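Local coordinates for protein MdcE (Pseudomonas aeruginosa, PDB 5VIP) that probably acts as the gamma subunit of a biotin-independent malonate decarboxylase, working with a partner subunit to decarboxylate malonyl groups carried on an acyl carrier protein, at residues A[59-70]-A[82-93]; A[142-153]-A[167-175]. All coordinates share one frame; numbering follows the deposited sequence.

Contacts 1 and 2 reach the same sheet of the chain in two different ways. In contact 1, strand 56-63 is covered by helix 81-97, and the meeting is made mainly by side chains: a thin apolar layer with a charged pair at one end and an amide-carboxylate pair at the other, mostly buried, with Glu93 exposed at the first end and Pro70 at the second. Contact 2 joins two adjacent parallel strands, 148-152 and 170-174, by a backbone ladder, and its touching residues are almost all buried. It lies nearer the centre of the chain, and its polar side chains cluster at the entry to the strands. The two centres are about 17 Å apart, and the contacts do not touch.

Contact 1 of 2, residues A[59-70]-A[82-93]; sequences RFLAVVPDPDNP and LEGWGLAAAVDE
Strand 59-63 and helix 82-93 run antiparallel (175°), their axes 10.2 Å apart, with Arg59, Leu61 and Val63 directed at the helix. Leu61 meets it through a single methyl: CD2 lies 3.9 Å from Val91 CG2 and also touches Leu87 CD2 and Ala90 CB. Leu87 forks between two strand residues, since its other methyl, CD1, packs 3.9 Å from Val63 CG2, the two side chains crossing at about a right angle. Helix 81-97 links strand 56-63 to its parallel neighbour 106-113, a beta-alpha-beta crossover within what is probably a crotonase-type fold.

At one end of the contact, Arg59 leaves with CG anti to the backbone N (chi1 168°), and a bend at chi3 sets the guanidinium against the helix. NH1 forms a salt bridge with Glu93 OE1 at 2.9 Å and a weak bond to Ala90 O; NE pairs with Asp50, and Arg39 shares the Glu93 carboxylate.

Beyond the strand, an Asx turn at Asp66 leads to Asn69, whose ND2 donates to Glu83 OE2 (2.8 Å), arriving from above the carboxylate plane. Ser45 binds that same oxygen. Glu83 OE1 takes Gly80 N and a water 2.7 Å away, which also accepts from Leu82 N. The nearby start of helix 81-97 would probably help to stabilise a charge on this carboxylate. At the exposed Pro70, CG rests 3.8 Å from Leu82 CD1.

Contact 2 of 2, residues A[142-153]-A[167-175]; sequences RLAGHPLIGLLV and QANRLIALH
Arg142 takes hold of Gln167 side-on with two nitrogens: NE donates to Gln167 O at 2.8 Å and NH2 to Gln167 OE1 at 2.7 Å, the latter in the guanidinium plane. A bend at chi3 (46°) turns the guanidinium onto Gln167, while CG and CD pack against the Asn169 amide, CG lying 3.5 Å from Asn169 ND2.

Asn169 works from the next position but one. Its OD1 accepts a nearly straight bond from Leu148 N (2.8 Å, 166°), pairing the two segments just before the ladder begins, and ND2 donates to a water 3.2 Å away.

Ile172 sits in the middle of the parallel ladder. Its N bonds to Gly150 O and its O receives Leu152 N at 2.8 Å, so it straddles Leu151. On the face it shares with Ile149 and Leu151, CD1 lies 4.0 Å from Ile149 CG2, the two isoleucines side by side, and CG2 meets Leu151 CD1 at 3.8 Å.

Strand 148-152 is flanked on its other edge by strand 106-113. Helix 237-254 covers Ile149 and Arg170, helix 127-143 packs on Leu148 and Gln167, and Gln167 NE2 bonds to the backbone of the neighbouring subunit.

Contact 1 of 2, residues A[59-70]-A[82-93]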
loop_
_atom_site.group_PDB
_atom_site.type_symbol
_atom_site.label_atom_id
_atom_site.label_comp_id
_atom_site.label_asym_id
_atom_site.label_seq_id
_atom_site.Cartn_x
_atom_site.Cartn_y
_atom_site.Cartn_z
ATOM N N ARG A 59 5.928 12.614 16.746
ATOM C CA ARG A 59 6.649 11.358 16.887
ATOM C C ARG A 59 7.395 11.078 15.587
ATOM O O ARG A 59 6.791 11.043 14.510
ATOM C CB ARG A 59 5.689 10.212 17.244
ATOM C CG ARG A 59 6.292 8.812 17.136
ATOM C CD ARG A 59 5.345 7.760 17.738
ATOM N NE ARG A 59 5.362 7.804 19.201
ATOM C CZ ARG A 59 4.955 6.818 20.001
ATOM N NH1 ARG A 59 4.474 5.685 19.491
ATOM N NH2 ARG A 59 5.036 6.963 21.321
ATOM N N PHE A 60 8.713 10.919 15.690
ATOM C CA PHE A 60 9.559 10.569 14.549
ATOM C C PHE A 60 9.596 9.053 14.370
ATOM O O PHE A 60 9.706 8.308 15.342
ATOM C CB PHE A 60 10.997 11.089 14.734
ATOM C CG PHE A 60 11.130 12.596 14.709
ATOM C CD1 PHE A 60 11.356 13.271 13.515
ATOM C CD2 PHE A 60 11.065 13.332 15.886
ATOM C CE1 PHE A 60 11.498 14.653 13.492
ATOM C CE2 PHE A 60 11.203 14.717 15.869
ATOM C CZ PHE A 60 11.420 15.374 14.671
ATOM N N LEU A 61 9.529 8.592 13.125
ATOM C CA LEU A 61 9.637 7.166 12.847
ATOM C C LEU A 61 10.551 6.950 11.670
ATOM O O LEU A 61 10.391 7.581 10.638
ATOM C CB LEU A 61 8.269 6.535 12.542
ATOM C CG LEU A 61 7.184 6.644 13.605
ATOM C CD1 LEU A 61 6.194 7.725 13.209
ATOM C CD2 LEU A 61 6.489 5.307 13.760
ATOM N N ALA A 62 11.487 6.030 11.823
ATOM C CA ALA A 62 12.400 5.695 10.754
ATOM C C ALA A 62 12.674 4.202 10.754
ATOM O O ALA A 62 12.880 3.590 11.809
ATOM C CB ALA A 62 13.718 6.482 10.903
ATOM N N VAL A 63 12.678 3.620 9.565
ATOM C CA VAL A 63 13.218 2.286 9.387
ATOM C C VAL A 63 14.704 2.419 9.068
ATOM O O VAL A 63 15.087 3.241 8.236
ATOM C CB VAL A 63 12.498 1.544 8.269
ATOM C CG1 VAL A 63 13.101 0.155 8.085
ATOM C CG2 VAL A 63 11.005 1.458 8.584
ATOM N N VAL A 64 15.545 1.633 9.736
ATOM C CA VAL A 64 16.997 1.735 9.545
ATOM C C VAL A 64 17.618 0.341 9.482
ATOM O O VAL A 64 17.008 -0.629 9.935
ATOM C CB VAL A 64 17.660 2.541 10.690
ATOM C CG1 VAL A 64 17.070 3.957 10.776
ATOM C CG2 VAL A 64 17.481 1.799 12.009
ATOM N N PRO A 65 18.834 0.229 8.919
ATOM C CA PRO A 65 19.445 -1.094 8.807
ATOM C C PRO A 65 19.692 -1.734 10.160
ATOM O O PRO A 65 20.045 -1.049 11.121
ATOM C CB PRO A 65 20.768 -0.809 8.089
ATOM C CG PRO A 65 20.518 0.433 7.337
ATOM C CD PRO A 65 19.629 1.251 8.218
ATOM N N ASP A 66 19.475 -3.042 10.227
ATOM C CA ASP A 66 19.817 -3.835 11.399
ATOM C C ASP A 66 20.514 -5.119 10.956
ATOM O O ASP A 66 19.860 -6.099 10.572
ATOM C CB ASP A 66 18.577 -4.162 12.234
ATOM C CG ASP A 66 18.887 -5.089 13.408
ATOM O OD1 ASP A 66 20.068 -5.171 13.818
ATOM O OD2 ASP A 66 17.949 -5.735 13.921
ATOM N N PRO A 67 21.852 -5.116 11.005
ATOM C CA PRO A 67 22.656 -6.277 10.600
ATOM C C PRO A 67 22.382 -7.516 11.452
ATOM O O PRO A 67 22.738 -8.615 11.032
ATOM C CB PRO A 67 24.102 -5.788 10.786
ATOM C CG PRO A 67 24.003 -4.620 11.715
ATOM C CD PRO A 67 22.689 -3.976 11.416
ATOM N N ASP A 68 21.749 -7.336 12.612
ATOM C CA ASP A 68 21.435 -8.443 13.513
ATOM C C ASP A 68 19.954 -8.807 13.477
ATOM O O ASP A 68 19.443 -9.440 14.407
ATOM C CB ASP A 68 21.838 -8.099 14.950
ATOM C CG ASP A 68 23.313 -7.768 15.077
ATOM O OD1 ASP A 68 24.122 -8.364 14.338
ATOM O OD2 ASP A 68 23.660 -6.904 15.910
ATOM N N ASN A 69 19.266 -8.395 12.415
ATOM C CA ASN A 69 17.846 -8.707 12.265
ATOM C C ASN A 69 17.615 -10.211 12.350
ATOM O O ASN A 69 18.306 -10.978 11.682
ATOM C CB ASN A 69 17.312 -8.166 10.934
ATOM C CG ASN A 69 15.804 -8.002 10.933
ATOM O OD1 ASN A 69 15.064 -8.948 11.199
ATOM N ND2 ASN A 69 15.341 -6.786 10.655
ATOM N N PRO A 70 16.664 -10.636 13.195
ATOM C CA PRO A 70 16.275 -12.048 13.303
ATOM C C PRO A 70 15.967 -12.663 11.936
ATOM O O PRO A 70 16.139 -13.866 11.762
ATOM C CB PRO A 70 15.022 -12.003 14.187
ATOM C CG PRO A 70 15.213 -10.779 15.023
ATOM C CD PRO A 70 15.936 -9.783 14.156
ATOM N N LEU A 82 9.213 -7.723 10.751
ATOM C CA LEU A 82 9.256 -7.049 12.038
ATOM C C LEU A 82 9.065 -5.556 11.857
ATOM O O LEU A 82 8.501 -4.887 12.717
ATOM C CB LEU A 82 10.578 -7.332 12.755
ATOM C CG LEU A 82 10.785 -8.817 13.066
ATOM C CD1 LEU A 82 12.158 -9.054 13.671
ATOM C CD2 LEU A 82 9.689 -9.310 14.005
ATOM N N GLU A 83 9.525 -5.041 10.724
ATOM C CA GLU A 83 9.454 -3.614 10.459
ATOM C C GLU A 83 8.024 -3.203 10.156
ATOM O O GLU A 83 7.552 -2.195 10.666
ATOM C CB GLU A 83 10.380 -3.223 9.303
ATOM C CG GLU A 83 11.867 -3.430 9.612
ATOM C CD GLU A 83 12.241 -4.903 9.768
ATOM O OE1 GLU A 83 11.814 -5.719 8.916
ATOM O OE2 GLU A 83 12.949 -5.242 10.749
ATOM N N GLY A 84 7.346 -3.994 9.326
ATOM C CA GLY A 84 5.940 -3.779 9.035
ATOM C C GLY A 84 5.082 -3.824 10.285
ATOM O O GLY A 84 4.353 -2.877 10.585
ATOM N N TRP A 85 5.154 -4.921 11.037
ATOM C CA TRP A 85 4.310 -5.016 12.216
ATOM C C TRP A 85 4.780 -4.043 13.285
ATOM O O TRP A 85 3.964 -3.510 14.026
ATOM C CB TRP A 85 4.276 -6.443 12.767
ATOM C CG TRP A 85 3.476 -7.408 11.928
ATOM C CD1 TRP A 85 3.930 -8.552 11.341
ATOM C CD2 TRP A 85 2.079 -7.311 11.593
ATOM N NE1 TRP A 85 2.897 -9.183 10.671
ATOM C CE2 TRP A 85 1.755 -8.435 10.809
ATOM C CE3 TRP A 85 1.072 -6.379 11.881
ATOM C CZ2 TRP A 85 0.463 -8.655 10.304
ATOM C CZ3 TRP A 85 -0.212 -6.605 11.389
ATOM C CH2 TRP A 85 -0.501 -7.728 10.604
ATOM N N GLY A 86 6.090 -3.798 13.351
ATOM C CA GLY A 86 6.630 -2.844 14.310
ATOM C C GLY A 86 6.136 -1.419 14.105
ATOM O O GLY A 86 5.797 -0.712 15.061
ATOM N N LEU A 87 6.099 -0.989 12.848
ATOM C CA LEU A 87 5.543 0.319 12.499
ATOM C C LEU A 87 4.074 0.414 12.886
ATOM O O LEU A 87 3.635 1.413 13.457
ATOM C CB LEU A 87 5.701 0.592 10.994
ATOM C CG LEU A 87 7.087 1.045 10.540
ATOM C CD1 LEU A 87 7.157 1.121 9.019
ATOM C CD2 LEU A 87 7.411 2.394 11.168
ATOM N N ALA A 88 3.312 -0.623 12.548
ATOM C CA ALA A 88 1.895 -0.674 12.866
ATOM C C ALA A 88 1.692 -0.475 14.364
ATOM O O ALA A 88 0.851 0.325 14.796
ATOM C CB ALA A 88 1.296 -2.019 12.419
ATOM N N ALA A 89 2.486 -1.202 15.146
ATOM C CA ALA A 89 2.398 -1.136 16.600
ATOM C C ALA A 89 2.760 0.255 17.135
ATOM O O ALA A 89 2.052 0.791 17.996
ATOM C CB ALA A 89 3.299 -2.210 17.229
ATOM N N ALA A 90 3.850 0.836 16.624
ATOM C CA ALA A 90 4.299 2.152 17.088
ATOM C C ALA A 90 3.312 3.250 16.697
ATOM O O ALA A 90 3.059 4.176 17.467
ATOM C CB ALA A 90 5.695 2.471 16.543
ATOM N N VAL A 91 2.742 3.153 15.502
ATOM C CA VAL A 91 1.750 4.136 15.092
ATOM C C VAL A 91 0.452 3.959 15.877
ATOM O O VAL A 91 -0.128 4.934 16.369
ATOM C CB VAL A 91 1.480 4.058 13.578
ATOM C CG1 VAL A 91 0.286 4.922 13.203
ATOM C CG2 VAL A 91 2.747 4.504 12.804
ATOM N N ASP A 92 -0.002 2.718 16.025
ATOM C CA ASP A 92 -1.231 2.490 16.780
ATOM C C ASP A 92 -1.078 2.918 18.247
ATOM O O ASP A 92 -2.044 3.351 18.875
ATOM C CB ASP A 92 -1.659 1.024 16.705
ATOM C CG ASP A 92 -3.155 0.854 16.839
ATOM O OD1 ASP A 92 -3.886 1.325 15.942
ATOM O OD2 ASP A 92 -3.605 0.269 17.849
ATOM N N GLU A 93 0.135 2.795 18.781
ATOM C CA GLU A 93 0.414 3.236 20.148
ATOM C C GLU A 93 0.117 4.730 20.298
ATOM O O GLU A 93 -0.559 5.140 21.232
ATOM C CB GLU A 93 1.867 2.943 20.537
ATOM C CG GLU A 93 2.245 3.509 21.905
ATOM C CD GLU A 93 3.713 3.304 22.267
ATOM O OE1 GLU A 93 4.597 3.563 21.418
ATOM O OE2 GLU A 93 3.983 2.886 23.414
HETATM O O HOH W 1 12.105 -8.367 9.579
#

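Contact 2 of 2, residues A[142-153]-A[167-175]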
loop_
_atom_site.group_PDB
_atom_site.type_symbol
_atom_site.label_atom_id
_atom_site.label_comp_id
_atom_site.label_asym_id
_atom_site.label_seq_id
_atom_site.Cartn_x
_atom_site.Cartn_y
_atom_site.Cartn_z
ATOM N N ARG A 142 -4.006 9.134 10.125
ATOM C CA ARG A 142 -4.292 10.310 9.304
ATOM C C ARG A 142 -5.784 10.662 9.331
ATOM O O ARG A 142 -6.145 11.819 9.550
ATOM C CB ARG A 142 -3.821 10.092 7.853
ATOM C CG ARG A 142 -4.170 11.239 6.886
ATOM C CD ARG A 142 -3.524 11.068 5.489
ATOM N NE ARG A 142 -3.679 9.703 4.966
ATOM C CZ ARG A 142 -4.837 9.175 4.571
ATOM N NH1 ARG A 142 -5.959 9.886 4.631
ATOM N NH2 ARG A 142 -4.880 7.921 4.125
ATOM N N LEU A 143 -6.643 9.669 9.114
ATOM C CA LEU A 143 -8.085 9.900 9.104
ATOM C C LEU A 143 -8.584 10.409 10.461
ATOM O O LEU A 143 -9.557 11.153 10.523
ATOM C CB LEU A 143 -8.842 8.620 8.715
ATOM C CG LEU A 143 -8.640 8.141 7.269
ATOM C CD1 LEU A 143 -9.218 6.752 7.073
ATOM C CD2 LEU A 143 -9.267 9.124 6.291
ATOM N N ALA A 144 -7.916 9.996 11.535
ATOM C CA ALA A 144 -8.307 10.396 12.888
ATOM C C ALA A 144 -7.827 11.804 13.242
ATOM O O ALA A 144 -8.186 12.339 14.294
ATOM C CB ALA A 144 -7.779 9.389 13.905
ATOM N N GLY A 145 -7.004 12.398 12.381
ATOM C CA GLY A 145 -6.541 13.755 12.603
ATOM C C GLY A 145 -5.082 13.928 12.990
ATOM O O GLY A 145 -4.661 15.036 13.308
ATOM N N HIS A 146 -4.298 12.856 12.977
ATOM C CA HIS A 146 -2.855 13.016 13.147
ATOM C C HIS A 146 -2.237 13.570 11.874
ATOM O O HIS A 146 -2.429 13.008 10.795
ATOM C CB HIS A 146 -2.184 11.693 13.505
ATOM C CG HIS A 146 -2.550 11.177 14.860
ATOM N ND1 HIS A 146 -1.736 11.339 15.962
ATOM C CD2 HIS A 146 -3.639 10.495 15.292
ATOM C CE1 HIS A 146 -2.310 10.779 17.014
ATOM N NE2 HIS A 146 -3.463 10.258 16.634
ATOM N N PRO A 147 -1.503 14.693 11.981
ATOM C CA PRO A 147 -0.776 15.126 10.790
ATOM C C PRO A 147 0.336 14.135 10.481
ATOM O O PRO A 147 1.143 13.830 11.361
ATOM C CB PRO A 147 -0.217 16.500 11.188
ATOM C CG PRO A 147 -1.084 16.948 12.346
ATOM C CD PRO A 147 -1.441 15.685 13.070
ATOM N N LEU A 148 0.355 13.614 9.259
ATOM C CA LEU A 148 1.446 12.755 8.810
ATOM C C LEU A 148 2.274 13.472 7.780
ATOM O O LEU A 148 1.741 13.961 6.779
ATOM C CB LEU A 148 0.941 11.461 8.176
ATOM C CG LEU A 148 0.572 10.247 9.001
ATOM C CD1 LEU A 148 -0.567 10.595 9.952
ATOM C CD2 LEU A 148 0.152 9.154 8.016
ATOM N N ILE A 149 3.577 13.501 8.008
ATOM C CA ILE A 149 4.503 14.088 7.057
ATOM C C ILE A 149 5.559 13.071 6.708
ATOM O O ILE A 149 6.188 12.477 7.599
ATOM C CB ILE A 149 5.180 15.373 7.622
ATOM C CG1 ILE A 149 4.118 16.421 7.971
ATOM C CG2 ILE A 149 6.146 15.937 6.618
ATOM C CD1 ILE A 149 4.616 17.529 8.874
ATOM N N GLY A 150 5.763 12.868 5.409
ATOM C CA GLY A 150 6.804 11.967 4.952
ATOM C C GLY A 150 8.029 12.751 4.500
ATOM O O GLY A 150 7.934 13.567 3.585
ATOM N N LEU A 151 9.177 12.501 5.127
ATOM C CA LEU A 151 10.405 13.187 4.739
ATOM C C LEU A 151 11.333 12.229 4.005
ATOM O O LEU A 151 11.878 11.305 4.598
ATOM C CB LEU A 151 11.103 13.776 5.966
ATOM C CG LEU A 151 12.420 14.489 5.648
ATOM C CD1 LEU A 151 12.157 15.733 4.803
ATOM C CD2 LEU A 151 13.179 14.843 6.923
ATOM N N LEU A 152 11.485 12.428 2.701
ATOM C CA LEU A 152 12.288 11.509 1.900
ATOM C C LEU A 152 13.740 11.960 1.894
ATOM O O LEU A 152 14.057 12.948 1.246
ATOM C CB LEU A 152 11.765 11.446 0.459
ATOM C CG LEU A 152 10.247 11.296 0.258
ATOM C CD1 LEU A 152 9.914 10.941 -1.184
ATOM C CD2 LEU A 152 9.649 10.294 1.221
ATOM N N VAL A 153 14.615 11.232 2.584
ATOM C CA VAL A 153 16.007 11.654 2.698
ATOM C C VAL A 153 16.898 10.720 1.899
ATOM O O VAL A 153 18.070 11.011 1.695
ATOM C CB VAL A 153 16.477 11.711 4.170
ATOM C CG1 VAL A 153 15.551 12.591 4.987
ATOM C CG2 VAL A 153 16.563 10.312 4.779
ATOM N N GLN A 167 1.417 7.118 2.970
ATOM C CA GLN A 167 0.104 7.546 3.450
ATOM C C GLN A 167 0.099 8.983 3.985
ATOM O O GLN A 167 -0.893 9.428 4.549
ATOM C CB GLN A 167 -0.404 6.596 4.537
ATOM C CG GLN A 167 -0.918 5.270 4.001
ATOM C CD GLN A 167 -2.040 5.453 2.976
ATOM O OE1 GLN A 167 -3.039 6.111 3.249
ATOM N NE2 GLN A 167 -1.870 4.870 1.792
ATOM N N ALA A 168 1.199 9.707 3.808
ATOM C CA ALA A 168 1.342 11.038 4.417
ATOM C C ALA A 168 0.354 12.080 3.869
ATOM O O ALA A 168 -0.010 12.050 2.690
ATOM C CB ALA A 168 2.784 11.544 4.228
ATOM N N ASN A 169 -0.079 12.991 4.737
ATOM C CA ASN A 169 -0.765 14.216 4.306
ATOM C C ASN A 169 0.107 15.066 3.375
ATOM O O ASN A 169 -0.389 15.693 2.448
ATOM C CB ASN A 169 -1.159 15.087 5.499
ATOM C CG ASN A 169 -2.112 14.402 6.449
ATOM O OD1 ASN A 169 -1.690 13.752 7.403
ATOM N ND2 ASN A 169 -3.405 14.578 6.217
ATOM N N ARG A 170 1.402 15.115 3.658
ATOM C CA ARG A 170 2.336 15.923 2.869
ATOM C C ARG A 170 3.654 15.195 2.705
ATOM O O ARG A 170 4.166 14.610 3.660
ATOM C CB ARG A 170 2.590 17.284 3.521
ATOM C CG ARG A 170 1.353 18.114 3.792
ATOM C CD ARG A 170 0.795 18.768 2.540
ATOM N NE ARG A 170 -0.261 19.693 2.928
ATOM C CZ ARG A 170 -1.495 19.318 3.260
ATOM N NH1 ARG A 170 -1.841 18.035 3.229
ATOM N NH2 ARG A 170 -2.385 20.224 3.628
ATOM N N LEU A 171 4.185 15.215 1.484
ATOM C CA LEU A 171 5.473 14.608 1.190
ATOM C C LEU A 171 6.512 15.685 0.900
ATOM O O LEU A 171 6.304 16.549 0.042
ATOM C CB LEU A 171 5.374 13.657 -0.003
ATOM C CG LEU A 171 4.595 12.350 0.189
ATOM C CD1 LEU A 171 4.534 11.611 -1.130
ATOM C CD2 LEU A 171 5.242 11.478 1.260
ATOM N N ILE A 172 7.622 15.627 1.626
ATOM C CA ILE A 172 8.755 16.528 1.403
ATOM C C ILE A 172 9.979 15.704 1.064
ATOM O O ILE A 172 10.291 14.746 1.768
ATOM C CB ILE A 172 9.046 17.394 2.648
ATOM C CG1 ILE A 172 7.853 18.303 2.949
ATOM C CG2 ILE A 172 10.359 18.195 2.478
ATOM C CD1 ILE A 172 7.836 18.836 4.385
ATOM N N ALA A 173 10.672 16.054 -0.017
ATOM C CA ALA A 173 11.860 15.312 -0.400
ATOM C C ALA A 173 13.093 16.214 -0.375
ATOM O O ALA A 173 13.010 17.384 -0.732
ATOM C CB ALA A 173 11.686 14.703 -1.793
ATOM N N LEU A 174 14.227 15.663 0.036
ATOM C CA LEU A 174 15.499 16.347 -0.162
ATOM C C LEU A 174 15.860 16.305 -1.649
ATOM O O LEU A 174 15.669 15.284 -2.325
ATOM C CB LEU A 174 16.596 15.715 0.694
ATOM C CG LEU A 174 16.256 15.668 2.187
ATOM C CD1 LEU A 174 17.405 15.131 3.002
ATOM C CD2 LEU A 174 15.811 17.033 2.682
ATOM N N HIS A 175 16.346 17.429 -2.167
ATOM C CA HIS A 175 16.668 17.528 -3.581
ATOM C C HIS A 175 18.104 17.062 -3.769
ATOM O O HIS A 175 19.039 17.868 -3.772
ATOM C CB HIS A 175 16.469 18.963 -4.087
ATOM C CG HIS A 175 16.603 19.109 -5.573
ATOM N ND1 HIS A 175 17.771 19.520 -6.181
ATOM C CD2 HIS A 175 15.713 18.904 -6.573
ATOM C CE1 HIS A 175 17.596 19.558 -7.490
ATOM N NE2 HIS A 175 16.356 19.188 -7.754
HETATM O O HOH W 2 -4.638 14.150 9.125
#